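Local coordinates for protein mediator of RNA polymerase II transcription subunit 6 (Schizosaccharomyces pombe, PDB 4H61) that serves as a subunit of the Mediator complex, a coactivator that relays signals from gene-specific regulators to the RNA polymerase II transcription machinery, at residues L6-R12 with N107-M112; L68-V74 with I86-L92. All blocks are in the same frame, centred on the assembly; numbering follows the deposited sequence.

Interaction 1 (L6-R12 with N107-M112)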
loop_
_atom_site.group_PDB
_atom_site.type_symbol
_atom_site.label_atom_id
_atom_site.label_comp_id
_atom_site.label_asym_id
_atom_site.label_seq_id
_atom_site.Cartn_x
_atom_site.Cartn_y
_atom_site.Cartn_z
ATOM N N LEU A 6 0.647 -16.037 6.422
ATOM C CA LEU A 6 -0.152 -15.292 5.458
ATOM C C LEU A 6 0.270 -15.547 4.016
ATOM O O LEU A 6 -0.380 -15.075 3.082
ATOM C CB LEU A 6 -0.107 -13.797 5.771
ATOM C CG LEU A 6 -0.634 -13.433 7.165
ATOM C CD1 LEU A 6 -0.436 -11.959 7.430
ATOM C CD2 LEU A 6 -2.108 -13.811 7.302
ATOM N N THR A 7 1.348 -16.297 3.820
ATOM C CA THR A 7 1.757 -16.640 2.457
ATOM C C THR A 7 0.965 -17.838 1.989
ATOM O O THR A 7 1.180 -18.337 0.895
ATOM C CB THR A 7 3.235 -17.031 2.369
ATOM O OG1 THR A 7 3.438 -18.274 3.061
ATOM C CG2 THR A 7 4.115 -15.947 2.970
ATOM N N SER A 8 0.060 -18.316 2.828
ATOM C CA SER A 8 -0.644 -19.524 2.493
ATOM C C SER A 8 -2.160 -19.316 2.451
ATOM O O SER A 8 -2.934 -20.295 2.372
ATOM C CB SER A 8 -0.276 -20.624 3.479
ATOM O OG SER A 8 -1.013 -20.481 4.675
ATOM N N ILE A 9 -2.597 -18.059 2.497
ATOM C CA ILE A 9 -4.035 -17.807 2.432
ATOM C C ILE A 9 -4.441 -16.825 1.341
ATOM O O ILE A 9 -3.625 -16.068 0.829
ATOM C CB ILE A 9 -4.624 -17.315 3.783
ATOM C CG1 ILE A 9 -4.003 -15.977 4.192
ATOM C CG2 ILE A 9 -4.471 -18.361 4.889
ATOM C CD1 ILE A 9 -4.795 -15.290 5.270
ATOM N N GLN A 10 -5.718 -16.872 0.984
ATOM C CA GLN A 10 -6.343 -15.870 0.140
ATOM C C GLN A 10 -7.574 -15.401 0.887
ATOM O O GLN A 10 -8.240 -16.184 1.565
ATOM C CB GLN A 10 -6.774 -16.467 -1.196
ATOM C CG GLN A 10 -5.639 -16.802 -2.145
ATOM C CD GLN A 10 -6.152 -17.341 -3.470
ATOM O OE1 GLN A 10 -7.341 -17.634 -3.610
ATOM N NE2 GLN A 10 -5.260 -17.467 -4.450
ATOM N N TRP A 11 -7.884 -14.125 0.758
ATOM C CA TRP A 11 -8.989 -13.546 1.495
ATOM C C TRP A 11 -9.941 -12.926 0.481
ATOM O O TRP A 11 -9.509 -12.405 -0.546
ATOM C CB TRP A 11 -8.448 -12.508 2.491
ATOM C CG TRP A 11 -9.473 -11.718 3.271
ATOM C CD1 TRP A 11 -10.019 -12.044 4.486
ATOM C CD2 TRP A 11 -10.047 -10.451 2.903
ATOM N NE1 TRP A 11 -10.905 -11.066 4.888
ATOM C CE2 TRP A 11 -10.938 -10.077 3.938
ATOM C CE3 TRP A 11 -9.903 -9.605 1.797
ATOM C CZ2 TRP A 11 -11.678 -8.890 3.898
ATOM C CZ3 TRP A 11 -10.638 -8.423 1.759
ATOM C CH2 TRP A 11 -11.514 -8.079 2.804
ATOM N N ARG A 12 -11.235 -13.023 0.749
ATOM C CA ARG A 12 -12.233 -12.428 -0.123
ATOM C C ARG A 12 -13.507 -12.168 0.662
ATOM O O ARG A 12 -14.036 -13.074 1.304
ATOM C CB ARG A 12 -12.527 -13.350 -1.306
ATOM C CG ARG A 12 -13.546 -12.798 -2.278
ATOM C CD ARG A 12 -13.843 -13.793 -3.387
ATOM N NE ARG A 12 -14.974 -13.373 -4.216
ATOM C CZ ARG A 12 -14.936 -13.281 -5.542
ATOM N NH1 ARG A 12 -13.826 -13.583 -6.202
ATOM N NH2 ARG A 12 -16.014 -12.891 -6.209
ATOM N N ASN A 107 -9.616 -10.020 -8.873
ATOM C CA ASN A 107 -11.011 -10.460 -8.808
ATOM C C ASN A 107 -11.547 -10.514 -7.387
ATOM O O ASN A 107 -12.190 -11.486 -7.005
ATOM C CB ASN A 107 -11.191 -11.825 -9.477
ATOM C CG ASN A 107 -11.036 -11.761 -10.978
ATOM O OD1 ASN A 107 -9.956 -12.018 -11.511
ATOM N ND2 ASN A 107 -12.116 -11.412 -11.672
ATOM N N GLU A 108 -11.253 -9.475 -6.610
ATOM C CA GLU A 108 -11.699 -9.355 -5.218
ATOM C C GLU A 108 -10.981 -10.322 -4.262
ATOM O O GLU A 108 -11.272 -10.362 -3.061
ATOM C CB GLU A 108 -13.224 -9.470 -5.115
ATOM C CG GLU A 108 -13.948 -8.413 -5.929
ATOM C CD GLU A 108 -15.252 -8.905 -6.515
ATOM O OE1 GLU A 108 -16.076 -9.462 -5.757
ATOM O OE2 GLU A 108 -15.451 -8.735 -7.740
ATOM N N ASN A 109 -10.037 -11.084 -4.808
ATOM C CA ASN A 109 -9.189 -11.953 -4.014
ATOM C C ASN A 109 -7.898 -11.248 -3.650
ATOM O O ASN A 109 -7.176 -10.764 -4.525
ATOM C CB ASN A 109 -8.853 -13.219 -4.789
ATOM C CG ASN A 109 -9.714 -14.380 -4.396
ATOM O OD1 ASN A 109 -10.926 -14.375 -4.618
ATOM N ND2 ASN A 109 -9.095 -15.400 -3.808
ATOM N N ILE A 110 -7.607 -11.187 -2.358
ATOM C CA ILE A 110 -6.354 -10.621 -1.910
ATOM C C ILE A 110 -5.407 -11.726 -1.443
ATOM O O ILE A 110 -5.809 -12.638 -0.719
ATOM C CB ILE A 110 -6.568 -9.605 -0.779
ATOM C CG1 ILE A 110 -7.699 -8.642 -1.142
ATOM C CG2 ILE A 110 -5.275 -8.848 -0.486
ATOM C CD1 ILE A 110 -7.869 -7.491 -0.163
ATOM N N TYR A 111 -4.153 -11.639 -1.876
ATOM C CA TYR A 111 -3.109 -12.556 -1.444
ATOM C C TYR A 111 -1.739 -11.921 -1.691
ATOM O O TYR A 111 -1.613 -11.020 -2.525
ATOM C CB TYR A 111 -3.232 -13.900 -2.174
ATOM C CG TYR A 111 -3.335 -13.794 -3.683
ATOM C CD1 TYR A 111 -2.190 -13.726 -4.478
ATOM C CD2 TYR A 111 -4.575 -13.770 -4.318
ATOM C CE1 TYR A 111 -2.279 -13.629 -5.868
ATOM C CE2 TYR A 111 -4.673 -13.674 -5.705
ATOM C CZ TYR A 111 -3.519 -13.604 -6.474
ATOM O OH TYR A 111 -3.608 -13.506 -7.850
ATOM N N MET A 112 -0.725 -12.370 -0.950
ATOM C CA MET A 112 0.651 -11.906 -1.158
ATOM C C MET A 112 1.150 -12.380 -2.515
ATOM O O MET A 112 0.874 -13.504 -2.939
ATOM C CB MET A 112 1.590 -12.432 -0.066
ATOM C CG MET A 112 1.177 -12.070 1.362
ATOM S SD MET A 112 2.227 -12.764 2.672
ATOM C CE MET A 112 3.830 -12.161 2.147
#

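Interaction 2 (L68-V74 with I86-L92)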
loop_
_atom_site.group_PDB
_atom_site.type_symbol
_atom_site.label_atom_id
_atom_site.label_comp_id
_atom_site.label_asym_id
_atom_site.label_seq_id
_atom_site.Cartn_x
_atom_site.Cartn_y
_atom_site.Cartn_z
ATOM N N LEU A 68 5.088 11.442 6.583
ATOM C CA LEU A 68 5.141 10.523 7.717
ATOM C C LEU A 68 6.190 9.435 7.537
ATOM O O LEU A 68 6.634 9.172 6.417
ATOM C CB LEU A 68 3.769 9.886 7.940
ATOM C CG LEU A 68 2.588 10.853 8.009
ATOM C CD1 LEU A 68 1.297 10.078 8.006
ATOM C CD2 LEU A 68 2.675 11.745 9.246
ATOM N N THR A 69 6.582 8.811 8.644
ATOM C CA THR A 69 7.507 7.674 8.619
ATOM C C THR A 69 6.883 6.467 9.313
ATOM O O THR A 69 6.138 6.611 10.288
ATOM C CB THR A 69 8.862 8.012 9.283
ATOM O OG1 THR A 69 8.664 8.344 10.664
ATOM C CG2 THR A 69 9.516 9.191 8.600
ATOM N N GLY A 70 7.175 5.274 8.801
ATOM C CA GLY A 70 6.605 4.055 9.342
ATOM C C GLY A 70 5.985 3.179 8.276
ATOM O O GLY A 70 6.104 3.473 7.080
ATOM N N ILE A 71 5.326 2.101 8.705
ATOM C CA ILE A 71 4.632 1.197 7.782
ATOM C C ILE A 71 3.569 1.929 6.948
ATOM O O ILE A 71 2.775 2.715 7.479
ATOM C CB ILE A 71 3.964 0.021 8.533
ATOM C CG1 ILE A 71 5.008 -0.782 9.314
ATOM C CG2 ILE A 71 3.214 -0.887 7.574
ATOM C CD1 ILE A 71 6.187 -1.173 8.498
ATOM N N GLN A 72 3.562 1.679 5.643
ATOM C CA GLN A 72 2.602 2.322 4.750
ATOM C C GLN A 72 2.108 1.338 3.709
ATOM O O GLN A 72 2.837 0.427 3.307
ATOM C CB GLN A 72 3.220 3.536 4.037
ATOM C CG GLN A 72 3.793 4.600 4.963
ATOM C CD GLN A 72 4.219 5.880 4.230
ATOM O OE1 GLN A 72 4.598 5.855 3.048
ATOM N NE2 GLN A 72 4.157 7.008 4.941
ATOM N N PHE A 73 0.869 1.532 3.274
ATOM C CA PHE A 73 0.313 0.766 2.168
ATOM C C PHE A 73 -0.042 1.708 1.029
ATOM O O PHE A 73 -0.744 2.700 1.227
ATOM C CB PHE A 73 -0.927 -0.004 2.616
ATOM C CG PHE A 73 -0.638 -1.054 3.648
ATOM C CD1 PHE A 73 -0.193 -2.314 3.267
ATOM C CD2 PHE A 73 -0.790 -0.777 5.000
ATOM C CE1 PHE A 73 0.085 -3.283 4.214
ATOM C CE2 PHE A 73 -0.513 -1.746 5.960
ATOM C CZ PHE A 73 -0.077 -3.000 5.567
ATOM N N VAL A 74 0.457 1.411 -0.163
ATOM C CA VAL A 74 0.163 2.245 -1.314
ATOM C C VAL A 74 -0.216 1.390 -2.507
ATOM O O VAL A 74 0.163 0.217 -2.600
ATOM C CB VAL A 74 1.357 3.160 -1.693
ATOM C CG1 VAL A 74 1.785 4.003 -0.502
ATOM C CG2 VAL A 74 2.528 2.330 -2.208
ATOM N N ILE A 86 -0.876 -3.729 -4.426
ATOM C CA ILE A 86 -0.614 -2.927 -3.239
ATOM C C ILE A 86 0.737 -3.282 -2.657
ATOM O O ILE A 86 1.116 -4.451 -2.644
ATOM C CB ILE A 86 -1.701 -3.167 -2.179
ATOM C CG1 ILE A 86 -3.061 -2.715 -2.717
ATOM C CG2 ILE A 86 -1.373 -2.450 -0.884
ATOM C CD1 ILE A 86 -4.205 -3.052 -1.815
ATOM N N GLN A 87 1.465 -2.276 -2.185
ATOM C CA GLN A 87 2.779 -2.495 -1.599
ATOM C C GLN A 87 2.847 -2.022 -0.155
ATOM O O GLN A 87 2.482 -0.884 0.155
ATOM C CB GLN A 87 3.834 -1.765 -2.418
ATOM C CG GLN A 87 5.150 -1.569 -1.704
ATOM C CD GLN A 87 6.203 -0.974 -2.614
ATOM O OE1 GLN A 87 6.447 -1.488 -3.707
ATOM N NE2 GLN A 87 6.828 0.122 -2.176
ATOM N N LYS A 88 3.301 -2.911 0.724
ATOM C CA LYS A 88 3.622 -2.550 2.100
ATOM C C LYS A 88 5.053 -2.047 2.092
ATOM O O LYS A 88 5.935 -2.695 1.529
ATOM C CB LYS A 88 3.471 -3.764 3.028
ATOM C CG LYS A 88 4.023 -3.607 4.454
ATOM C CD LYS A 88 3.125 -4.366 5.435
ATOM C CE LYS A 88 3.869 -5.166 6.498
ATOM N NZ LYS A 88 4.163 -6.565 6.072
ATOM N N GLN A 89 5.280 -0.887 2.697
ATOM C CA GLN A 89 6.609 -0.294 2.703
ATOM C C GLN A 89 6.901 0.418 4.024
ATOM O O GLN A 89 5.996 0.905 4.698
ATOM C CB GLN A 89 6.745 0.692 1.544
ATOM C CG GLN A 89 6.082 2.047 1.795
ATOM C CD GLN A 89 5.870 2.850 0.521
ATOM O OE1 GLN A 89 5.983 2.324 -0.588
ATOM N NE2 GLN A 89 5.562 4.135 0.678
ATOM N N ASN A 90 8.167 0.462 4.407
ATOM C CA ASN A 90 8.546 1.246 5.552
ATOM C C ASN A 90 9.156 2.542 5.065
ATOM O O ASN A 90 10.239 2.543 4.487
ATOM C CB ASN A 90 9.550 0.499 6.418
ATOM C CG ASN A 90 9.972 1.303 7.637
ATOM O OD1 ASN A 90 9.240 2.188 8.098
ATOM N ND2 ASN A 90 11.161 1.013 8.156
ATOM N N ARG A 91 8.464 3.652 5.288
ATOM C CA ARG A 91 8.959 4.930 4.804
ATOM C C ARG A 91 9.950 5.542 5.785
ATOM O O ARG A 91 9.602 5.844 6.925
ATOM C CB ARG A 91 7.794 5.880 4.535
ATOM C CG ARG A 91 8.227 7.272 4.154
ATOM C CD ARG A 91 7.178 7.959 3.309
ATOM N NE ARG A 91 7.838 8.689 2.240
ATOM C CZ ARG A 91 7.699 8.415 0.951
ATOM N NH1 ARG A 91 6.887 7.444 0.559
ATOM N NH2 ARG A 91 8.361 9.137 0.054
ATOM N N LEU A 92 11.186 5.720 5.334
ATOM C CA LEU A 92 12.265 6.181 6.210
ATOM C C LEU A 92 12.225 7.685 6.371
ATOM O O LEU A 92 12.497 8.200 7.452
ATOM C CB LEU A 92 13.628 5.751 5.670
ATOM C CG LEU A 92 14.135 4.338 5.986
ATOM C CD1 LEU A 92 13.016 3.313 6.073
ATOM C CD2 LEU A 92 15.141 3.925 4.921
#

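Interaction 1 (L6-R12 with N107-M112)
Trp-11 and Ile-110 face each other as a single antiparallel hydrogen-bonded pair. Trp-11 N reaches Ile-110 O at 2.9 Å, and Ile-110 N returns a nearly straight bond (172°) to Trp-11 O. Their side chains run alongside, pointing the same way, with Ile-110 CD1 3.5 Å from Trp-11 CZ3. Next door, the extended Arg-12 chain, its CG anti to the backbone N (chi1 -179°), passes Asn-109 and takes the guanidinium to Glu-108. Glu-108 OE1 lies over one guanidinium face, 3.5 Å from Arg-12 NH2, a salt bridge of charges alone. Asn-109 OD1 sits at the guanidinium edge and accepts a weak bond from Arg-12 NH1 (3.4 Å), while Asn-109 ND2 lies 2.8 Å from Gln-10 OE1. The N-terminal segment thus adds one short bridge to the outer edge of the antiparallel sheet, along strand 109-112. With an alanine in place of Asn-109, the guanidinium would probably be held less firmly, and Gln-10 OE1 would be left without its close neighbour. Farther along, the Gln-10 amide lies beside the Tyr-111 ring, planes 24° apart, and Met-112 SD approaches Leu-6 O at 3.5 Å. Behind this layer, Tyr-31 meets the Trp-11 ring and hydrogen-bonds Glu-108 O, and Phe-37 touches Leu-6 and Ile-110.

Interaction 2 (L68-V74 with I86-L92)
Strands 70-74 and 86-91 pair antiparallel, their axes 4.5 Å apart at closest approach and 145° between directions, with two backbone bonds at each of the hydrogen-bonded pairs Gly-70/Arg-91, Gln-72/Gln-89 and Val-74/Gln-87. On the face of Gln-72, Val-74, Gln-87, Gln-89 and Arg-91, amides link up in a row. Gln-89 NE2 donates to Gln-72 OE1 (3.1 Å), close to both amide planes, which are 28° apart. Gln-89 OE1 in turn accepts from Gln-87 NE2 at 2.8 Å, so both ends of this buried amide are engaged, which probably sets its orientation. Gln-72 OE1 also lies at the Arg-91 guanidinium edge and 3.3 Å from Arg-91 CD; Arg-91 NE bonds onward to Asn-93 O. Together the strands form a beta hairpin at one side of the four-stranded antiparallel sheet, strand 70-79 being the outermost strand on that side. Across the other face, Phe-73 and Lys-88 form a non-hydrogen-bonded pair and lie side by side. Lys-88 CG stands anti to the backbone N (chi1 169°), and the methylenes run along the ring, bringing Lys-88 CD to 3.5 Å from Phe-73 CE1. Ile-86 CG2 approaches the same ring near its plane. Helices 43-53 and 61-66 back the amide row: Gln-72 NE2 donates to Leu-65 O and Asn-43 OD1, and Val-74 packs on Asn-62 and Leu-65.

How the interactions relate
Both interactions belong to the same antiparallel sheet but sit at its two sides: interaction 2 pairs outermost strand 70-79 with 83-91, whereas interaction 1 adds the N-terminal segment to the opposite outermost strand, 109-112. Strand 97-106 lies between them; its Thr-101 and Tyr-103 touch Met-112 of interaction 1 and Lys-88 of interaction 2. The centres are about 20 Å apart and the nearest atoms about 6 Å, so the contacts do not touch. Helix 28-33 provides a second link, Phe-32 packing on Ile-110 and meeting the Phe-73 ring. In sequence, the local hairpin of interaction 2 is nested inside the long loop closed by interaction 1.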